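Local coordinates for protein nicotinate phosphoribosyltransferase (Vibrio cholerae, PDB 4HL7) that probably makes nicotinate mononucleotide from nicotinate and phosphoribosyl diphosphate with the use of ATP, a step in NAD biosynthesis, at residues L7-D18 with T186-R196. Numbering follows the deposited sequence.
Sequences LFSPHIIRSLLD and TRRRFSSQVQR
Asp-18 holds CG anti to its backbone N (chi1 -171°), facing Arg-189. Arg-189 CG lies between its backbone N and carbonyl carbon (chi1 63°), and the chain runs straight from there to NE. The two side chains come from opposite directions and meet end-on. Arg-189 NH1 bonds to Asp-18 OD1 at 2.8 Å and NH2 to Asp-18 OD2 at 2.9 Å, a two-pronged salt bridge. OD1 offers its syn lone pair. Arg-14 N steadies the carboxylate through OD2. Arg-189 NH1 also donates to Gln-195 OE1, close to the guanidinium plane. With the carboxylate bonds, this probably fixes the guanidinium's rotation. Ser-192 CB sits over the centre of one of its faces.

Ser-192 OG donates to Ile-12 O at 3.0 Å and accepts from Arg-14 NE at 3.1 Å. The Arg-14 chain bends at chi2, and its NH2 reaches Gln-193 OE1 at 3.0 Å, from above the amide carbonyl plane. Water 2 joins Arg-14 NH1 to the same oxygen, and water 1 joins the backbone N of Ser-9 and Gln-193.

Ser-191 is the N-cap of helix 192-205. Its OG accepts from Val-194 N and donates to Leu-7 O at 2.7 Å, nearly straight along the carbonyl axis. The Phe-8 and Phe-190 rings are almost parallel but slid apart. Leu-7 CD2 packs on Phe-190 CE2 at 3.7 Å.

Strand 181-183 and helix 192-205 form a beta-alpha unit of the parallel-sheet domain, of a TIM-barrel-clan family. The loop before helix 21-33 packs on this helix's start. Helix 131-147 flanks it through Glu-141, which accepts from Ser-192 N. Helix 216-222 touches Arg-14 and Gln-195.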
ATOM      1  N   LEU A   7       7.291  18.288 -15.167  1.00 34.55           N
ATOM      2  CA  LEU A   7       7.400  17.692 -13.847  1.00 30.85           C
ATOM      3  C   LEU A   7       6.016  17.510 -13.218  1.00 28.42           C
ATOM      4  O   LEU A   7       5.799  16.550 -12.457  1.00 25.57           O
ATOM      5  CB  LEU A   7       8.229  18.582 -12.922  1.00 35.37           C
ATOM      6  CG  LEU A   7       9.699  18.337 -12.556  1.00 37.93           C
ATOM      7  CD1 LEU A   7      10.077  19.249 -11.398  1.00 39.22           C
ATOM      8  CD2 LEU A   7       9.992  16.888 -12.201  1.00 35.10           C
ATOM      9  N   PHE A   8       5.101  18.449 -13.491  1.00 28.62           N
ATOM     10  CA  PHE A   8       3.795  18.465 -12.823  1.00 27.86           C
ATOM     11  C   PHE A   8       2.690  18.676 -13.849  1.00 30.53           C
ATOM     12  O   PHE A   8       2.755  19.648 -14.619  1.00 32.34           O
ATOM     13  CB  PHE A   8       3.733  19.596 -11.821  1.00 27.08           C
ATOM     14  CG  PHE A   8       4.796  19.549 -10.782  1.00 27.99           C
ATOM     15  CD1 PHE A   8       5.790  20.527 -10.753  1.00 29.19           C
ATOM     16  CD2 PHE A   8       4.809  18.528  -9.823  1.00 26.14           C
ATOM     17  CE1 PHE A   8       6.798  20.503  -9.778  1.00 30.07           C
ATOM     18  CE2 PHE A   8       5.794  18.498  -8.834  1.00 26.23           C
ATOM     19  CZ  PHE A   8       6.808  19.488  -8.833  1.00 27.30           C
ATOM     20  N   SER A   9       1.690  17.776 -13.887  1.00 29.49           N
ATOM     21  CA  SER A   9       0.495  18.048 -14.715  1.00 30.27           C
ATOM     22  C   SER A   9      -0.420  19.063 -14.010  1.00 31.04           C
ATOM     23  O   SER A   9      -0.232  19.354 -12.793  1.00 28.83           O
ATOM     24  CB  SER A   9      -0.280  16.751 -14.994  1.00 28.66           C
ATOM     25  OG  SER A   9      -0.505  15.998 -13.780  1.00 28.73           O
ATOM     26  N   PRO A  10      -1.471  19.556 -14.721  1.00 31.29           N
ATOM     27  CA  PRO A  10      -2.312  20.515 -14.032  1.00 31.55           C
ATOM     28  C   PRO A  10      -3.014  19.933 -12.822  1.00 33.26           C
ATOM     29  O   PRO A  10      -3.224  20.627 -11.836  1.00 35.73           O
ATOM     30  CB  PRO A  10      -3.330  20.945 -15.118  1.00 31.62           C
ATOM     31  CG  PRO A  10      -2.657  20.677 -16.409  1.00 33.56           C
ATOM     32  CD  PRO A  10      -1.816  19.440 -16.158  1.00 30.31           C
ATOM     33  N   HIS A  11      -3.341  18.649 -12.881  1.00 31.84           N
ATOM     34  CA  HIS A  11      -4.079  17.998 -11.794  1.00 32.45           C
ATOM     35  C   HIS A  11      -3.166  17.017 -11.062  1.00 28.24           C
ATOM     36  O   HIS A  11      -2.393  16.289 -11.694  1.00 31.45           O
ATOM     37  CB  HIS A  11      -5.328  17.312 -12.367  1.00 33.94           C
ATOM     38  CG  HIS A  11      -5.065  16.495 -13.626  1.00 40.95           C
ATOM     39  ND1 HIS A  11      -3.895  16.572 -14.324  1.00 46.23           N
ATOM     40  CD2 HIS A  11      -5.865  15.561 -14.307  1.00 41.71           C
ATOM     41  CE1 HIS A  11      -3.938  15.729 -15.384  1.00 47.54           C
ATOM     42  NE2 HIS A  11      -5.138  15.104 -15.375  1.00 43.82           N
ATOM     43  N   ILE A  12      -3.201  17.064  -9.728  1.00 25.07           N
ATOM     44  CA  ILE A  12      -2.451  16.128  -8.858  1.00 24.45           C
ATOM     45  C   ILE A  12      -3.147  14.754  -8.961  1.00 22.77           C
ATOM     46  O   ILE A  12      -2.553  13.789  -9.416  1.00 23.59           O
ATOM     47  CB  ILE A  12      -2.389  16.673  -7.396  1.00 24.72           C
ATOM     48  CG1 ILE A  12      -1.542  17.973  -7.376  1.00 26.43           C
ATOM     49  CG2 ILE A  12      -1.911  15.577  -6.426  1.00 22.27           C
ATOM     50  CD1 ILE A  12      -1.422  18.620  -6.009  1.00 28.57           C
ATOM     51  N   ILE A  13      -4.413  14.701  -8.602  1.00 22.66           N
ATOM     52  CA  ILE A  13      -5.178  13.461  -8.695  1.00 20.79           C
ATOM     53  C   ILE A  13      -5.893  13.419 -10.058  1.00 22.10           C
ATOM     54  O   ILE A  13      -6.588  14.365 -10.447  1.00 22.15           O
ATOM     55  CB  ILE A  13      -6.186  13.324  -7.527  1.00 21.17           C
ATOM     56  CG1 ILE A  13      -5.435  13.391  -6.157  1.00 20.71           C
ATOM     57  CG2 ILE A  13      -7.039  12.074  -7.703  1.00 19.31           C
ATOM     58  CD1 ILE A  13      -4.472  12.242  -5.877  1.00 21.33           C
ATOM     59  N   ARG A  14      -5.716  12.332 -10.785  1.00 21.57           N
ATOM     60  CA  ARG A  14      -6.112  12.332 -12.197  1.00 23.82           C
ATOM     61  C   ARG A  14      -7.573  11.910 -12.397  1.00 25.23           C
ATOM     62  O   ARG A  14      -8.174  12.264 -13.383  1.00 25.34           O
ATOM     63  CB  ARG A  14      -5.178  11.418 -12.931  1.00 25.19           C
ATOM     64  CG  ARG A  14      -3.766  11.978 -12.806  1.00 28.38           C
ATOM     65  CD  ARG A  14      -3.122  12.012 -14.094  1.00 31.62           C
ATOM     66  NE  ARG A  14      -1.882  12.788 -14.056  1.00 28.84           N
ATOM     67  CZ  ARG A  14      -1.045  12.796 -15.066  1.00 29.74           C
ATOM     68  NH1 ARG A  14      -1.336  12.078 -16.152  1.00 28.94           N
ATOM     69  NH2 ARG A  14       0.074  13.507 -14.999  1.00 27.91           N
ATOM     70  N   SER A  15      -8.092  11.125 -11.466  1.00 23.85           N
ATOM     71  CA  SER A  15      -9.478  10.571 -11.508  1.00 23.80           C
ATOM     72  C   SER A  15      -9.662   9.788 -10.226  1.00 22.65           C
ATOM     73  O   SER A  15      -8.698   9.608  -9.466  1.00 21.50           O
ATOM     74  CB  SER A  15      -9.696   9.642 -12.711  1.00 23.90           C
ATOM     75  OG  SER A  15      -9.125   8.335 -12.522  1.00 23.86           O
ATOM     76  N   LEU A  16     -10.872   9.281  -9.969  1.00 20.22           N
ATOM     77  CA  LEU A  16     -11.056   8.466  -8.751  1.00 22.04           C
ATOM     78  C   LEU A  16     -10.561   7.038  -8.972  1.00 19.95           C
ATOM     79  O   LEU A  16     -10.708   6.170  -8.084  1.00 20.43           O
ATOM     80  CB  LEU A  16     -12.538   8.463  -8.297  1.00 23.50           C
ATOM     81  CG  LEU A  16     -13.073   9.702  -7.537  1.00 25.55           C
ATOM     82  CD1 LEU A  16     -14.511   9.470  -7.088  1.00 20.47           C
ATOM     83  CD2 LEU A  16     -12.192  10.102  -6.341  1.00 28.16           C
ATOM     84  N   LEU A  17      -9.979   6.770 -10.153  1.00 18.72           N
ATOM     85  CA  LEU A  17      -9.236   5.502 -10.365  1.00 19.20           C
ATOM     86  C   LEU A  17      -7.709   5.660 -10.107  1.00 18.17           C
ATOM     87  O   LEU A  17      -6.945   4.653 -10.078  1.00 15.46           O
ATOM     88  CB  LEU A  17      -9.449   4.999 -11.831  1.00 19.85           C
ATOM     89  CG  LEU A  17     -10.889   4.540 -12.159  1.00 22.91           C
ATOM     90  CD1 LEU A  17     -10.901   3.995 -13.586  1.00 24.71           C
ATOM     91  CD2 LEU A  17     -11.331   3.466 -11.154  1.00 23.46           C
ATOM     92  N   ASP A  18      -7.282   6.918  -9.909  1.00 18.06           N
ATOM     93  CA  ASP A  18      -5.878   7.234  -9.627  1.00 17.86           C
ATOM     94  C   ASP A  18      -5.526   6.935  -8.183  1.00 17.69           C
ATOM     95  O   ASP A  18      -5.296   7.876  -7.372  1.00 17.79           O
ATOM     96  CB  ASP A  18      -5.632   8.717  -9.931  1.00 18.26           C
ATOM     97  CG  ASP A  18      -4.162   9.104  -9.889  1.00 18.78           C
ATOM     98  OD1 ASP A  18      -3.278   8.225  -9.828  1.00 19.64           O
ATOM     99  OD2 ASP A  18      -3.891  10.309  -9.853  1.00 20.20           O
ATOM    100  N   THR A 186       2.161   4.615  -6.426  1.00 18.35           N
ATOM    101  CA  THR A 186       1.221   5.733  -6.414  1.00 16.76           C
ATOM    102  C   THR A 186       1.293   6.594  -5.105  1.00 17.14           C
ATOM    103  O   THR A 186       1.303   7.838  -5.147  1.00 17.75           O
ATOM    104  CB  THR A 186      -0.219   5.156  -6.544  1.00 16.81           C
ATOM    105  OG1 THR A 186      -0.377   4.533  -7.830  1.00 17.93           O
ATOM    106  CG2 THR A 186      -1.300   6.272  -6.342  1.00 18.13           C
ATOM    107  N   ARG A 187       1.235   5.916  -3.949  1.00 17.79           N
ATOM    108  CA  ARG A 187       1.096   6.618  -2.648  1.00 18.23           C
ATOM    109  C   ARG A 187       2.254   7.530  -2.314  1.00 21.15           C
ATOM    110  O   ARG A 187       2.066   8.545  -1.615  1.00 22.04           O
ATOM    111  CB  ARG A 187       0.871   5.643  -1.486  1.00 20.03           C
ATOM    112  CG  ARG A 187       2.030   4.672  -1.208  1.00 23.01           C
ATOM    113  CD  ARG A 187       1.599   3.605  -0.210  1.00 25.48           C
ATOM    114  NE  ARG A 187       0.415   2.907  -0.656  1.00 26.57           N
ATOM    115  CZ  ARG A 187      -0.550   2.494   0.168  1.00 26.28           C
ATOM    116  NH1 ARG A 187      -0.427   2.738   1.459  1.00 28.04           N
ATOM    117  NH2 ARG A 187      -1.645   1.878  -0.313  1.00 22.08           N
ATOM    118  N   ARG A 188       3.443   7.231  -2.852  1.00 20.35           N
ATOM    119  CA  ARG A 188       4.569   8.172  -2.551  1.00 23.15           C
ATOM    120  C   ARG A 188       5.265   8.691  -3.790  1.00 21.10           C
ATOM    121  O   ARG A 188       6.462   8.991  -3.776  1.00 21.69           O
ATOM    122  CB  ARG A 188       5.566   7.596  -1.526  1.00 28.25           C
ATOM    123  CG  ARG A 188       5.132   7.725  -0.051  1.00 31.61           C
ATOM    124  CD  ARG A 188       5.980   6.762   0.809  1.00 34.24           C
ATOM    125  NE  ARG A 188       5.412   6.422   2.123  1.00 35.18           N
ATOM    126  CZ  ARG A 188       4.787   5.272   2.431  1.00 35.36           C
ATOM    127  NH1 ARG A 188       4.561   4.321   1.505  1.00 31.31           N
ATOM    128  NH2 ARG A 188       4.355   5.080   3.689  1.00 37.58           N
ATOM    129  N   ARG A 189       4.496   8.864  -4.852  1.00 19.39           N
ATOM    130  CA  ARG A 189       5.096   9.385  -6.089  1.00 18.40           C
ATOM    131  C   ARG A 189       5.584  10.809  -5.915  1.00 18.84           C
ATOM    132  O   ARG A 189       5.035  11.584  -5.116  1.00 18.62           O
ATOM    133  CB  ARG A 189       4.120   9.341  -7.260  1.00 18.17           C
ATOM    134  CG  ARG A 189       2.854  10.220  -7.077  1.00 18.45           C
ATOM    135  CD  ARG A 189       1.765   9.635  -7.939  1.00 18.22           C
ATOM    136  NE  ARG A 189       0.587  10.493  -7.851  1.00 17.63           N
ATOM    137  CZ  ARG A 189      -0.591  10.173  -8.359  1.00 19.48           C
ATOM    138  NH1 ARG A 189      -0.727   9.036  -9.061  1.00 18.10           N
ATOM    139  NH2 ARG A 189      -1.621  11.036  -8.231  1.00 18.63           N
ATOM    140  N   PHE A 190       6.592  11.194  -6.701  1.00 18.79           N
ATOM    141  CA  PHE A 190       7.028  12.584  -6.703  1.00 20.10           C
ATOM    142  C   PHE A 190       5.854  13.487  -7.202  1.00 20.06           C
ATOM    143  O   PHE A 190       5.622  14.575  -6.661  1.00 18.45           O
ATOM    144  CB  PHE A 190       8.223  12.751  -7.658  1.00 19.61           C
ATOM    145  CG  PHE A 190       8.768  14.163  -7.717  1.00 20.84           C
ATOM    146  CD1 PHE A 190       9.761  14.583  -6.811  1.00 21.86           C
ATOM    147  CD2 PHE A 190       8.346  15.052  -8.696  1.00 20.76           C
ATOM    148  CE1 PHE A 190      10.241  15.870  -6.853  1.00 21.40           C
ATOM    149  CE2 PHE A 190       8.843  16.363  -8.744  1.00 22.53           C
ATOM    150  CZ  PHE A 190       9.794  16.763  -7.818  1.00 22.31           C
ATOM    151  N   SER A 191       5.141  13.001  -8.239  1.00 18.34           N
ATOM    152  CA  SER A 191       4.028  13.698  -8.844  1.00 19.08           C
ATOM    153  C   SER A 191       3.295  12.685  -9.721  1.00 19.00           C
ATOM    154  O   SER A 191       3.860  11.654 -10.067  1.00 18.26           O
ATOM    155  CB  SER A 191       4.501  14.918  -9.671  1.00 20.36           C
ATOM    156  OG  SER A 191       5.225  14.481 -10.822  1.00 21.30           O
ATOM    157  N   SER A 192       2.032  12.950 -10.051  1.00 19.93           N
ATOM    158  CA  SER A 192       1.310  12.042 -10.963  1.00 20.08           C
ATOM    159  C   SER A 192       1.978  12.018 -12.370  1.00 20.24           C
ATOM    160  O   SER A 192       1.972  10.964 -13.050  1.00 20.71           O
ATOM    161  CB  SER A 192      -0.194  12.404 -11.033  1.00 20.16           C
ATOM    162  OG  SER A 192      -0.353  13.737 -11.474  1.00 20.02           O
ATOM    163  N   GLN A 193       2.524  13.163 -12.809  1.00 21.19           N
ATOM    164  CA  GLN A 193       3.258  13.261 -14.098  1.00 23.33           C
ATOM    165  C   GLN A 193       4.488  12.381 -14.096  1.00 23.20           C
ATOM    166  O   GLN A 193       4.753  11.670 -15.100  1.00 22.19           O
ATOM    167  CB  GLN A 193       3.620  14.728 -14.453  1.00 26.21           C
ATOM    168  CG  GLN A 193       4.193  14.942 -15.871  1.00 28.42           C
ATOM    169  CD  GLN A 193       3.251  14.434 -16.937  1.00 30.00           C
ATOM    170  OE1 GLN A 193       2.086  14.728 -16.906  1.00 32.71           O
ATOM    171  NE2 GLN A 193       3.740  13.568 -17.797  1.00 30.25           N
ATOM    172  N   VAL A 194       5.256  12.410 -12.992  1.00 22.06           N
ATOM    173  CA  VAL A 194       6.417  11.549 -12.910  1.00 22.36           C
ATOM    174  C   VAL A 194       6.030  10.088 -12.902  1.00 21.18           C
ATOM    175  O   VAL A 194       6.668   9.278 -13.608  1.00 19.82           O
ATOM    176  CB  VAL A 194       7.321  11.837 -11.687  1.00 24.77           C
ATOM    177  CG1 VAL A 194       8.319  10.691 -11.493  1.00 22.23           C
ATOM    178  CG2 VAL A 194       8.022  13.168 -11.870  1.00 25.21           C
ATOM    179  N   GLN A 195       4.986   9.717 -12.157  1.00 19.70           N
ATOM    180  CA  GLN A 195       4.540   8.315 -12.189  1.00 18.92           C
ATOM    181  C   GLN A 195       4.102   7.950 -13.597  1.00 18.90           C
ATOM    182  O   GLN A 195       4.342   6.820 -14.056  1.00 19.55           O
ATOM    183  CB  GLN A 195       3.360   8.048 -11.245  1.00 18.26           C
ATOM    184  CG  GLN A 195       2.954   6.550 -11.180  1.00 17.49           C
ATOM    185  CD  GLN A 195       1.836   6.283 -10.203  1.00 18.64           C
ATOM    186  OE1 GLN A 195       1.123   7.201  -9.812  1.00 18.33           O
ATOM    187  NE2 GLN A 195       1.684   5.016  -9.783  1.00 17.93           N
ATOM    188  N   ARG A 196       3.353   8.864 -14.222  1.00 20.12           N
ATOM    189  CA  ARG A 196       2.852   8.614 -15.585  1.00 24.07           C
ATOM    190  C   ARG A 196       4.030   8.271 -16.533  1.00 24.01           C
ATOM    191  O   ARG A 196       4.003   7.242 -17.220  1.00 22.55           O
ATOM    192  CB  ARG A 196       2.037   9.796 -16.105  1.00 23.35           C
ATOM    193  CG  ARG A 196       1.377   9.533 -17.476  1.00 25.94           C
ATOM    194  CD  ARG A 196       2.226  10.126 -18.596  1.00 31.90           C
ATOM    195  NE  ARG A 196       1.913   9.490 -19.874  1.00 35.15           N
ATOM    196  CZ  ARG A 196       2.796   9.323 -20.864  1.00 36.62           C
ATOM    197  NH1 ARG A 196       2.419   8.734 -21.990  1.00 36.33           N
ATOM    198  NH2 ARG A 196       4.058   9.729 -20.721  1.00 35.59           N
TER
HETATM  199  O   HOH W   1       1.663  15.915 -11.669  1.00 21.94           O
HETATM  200  O   HOH W   2       0.085  13.312 -18.521  1.00 35.15           O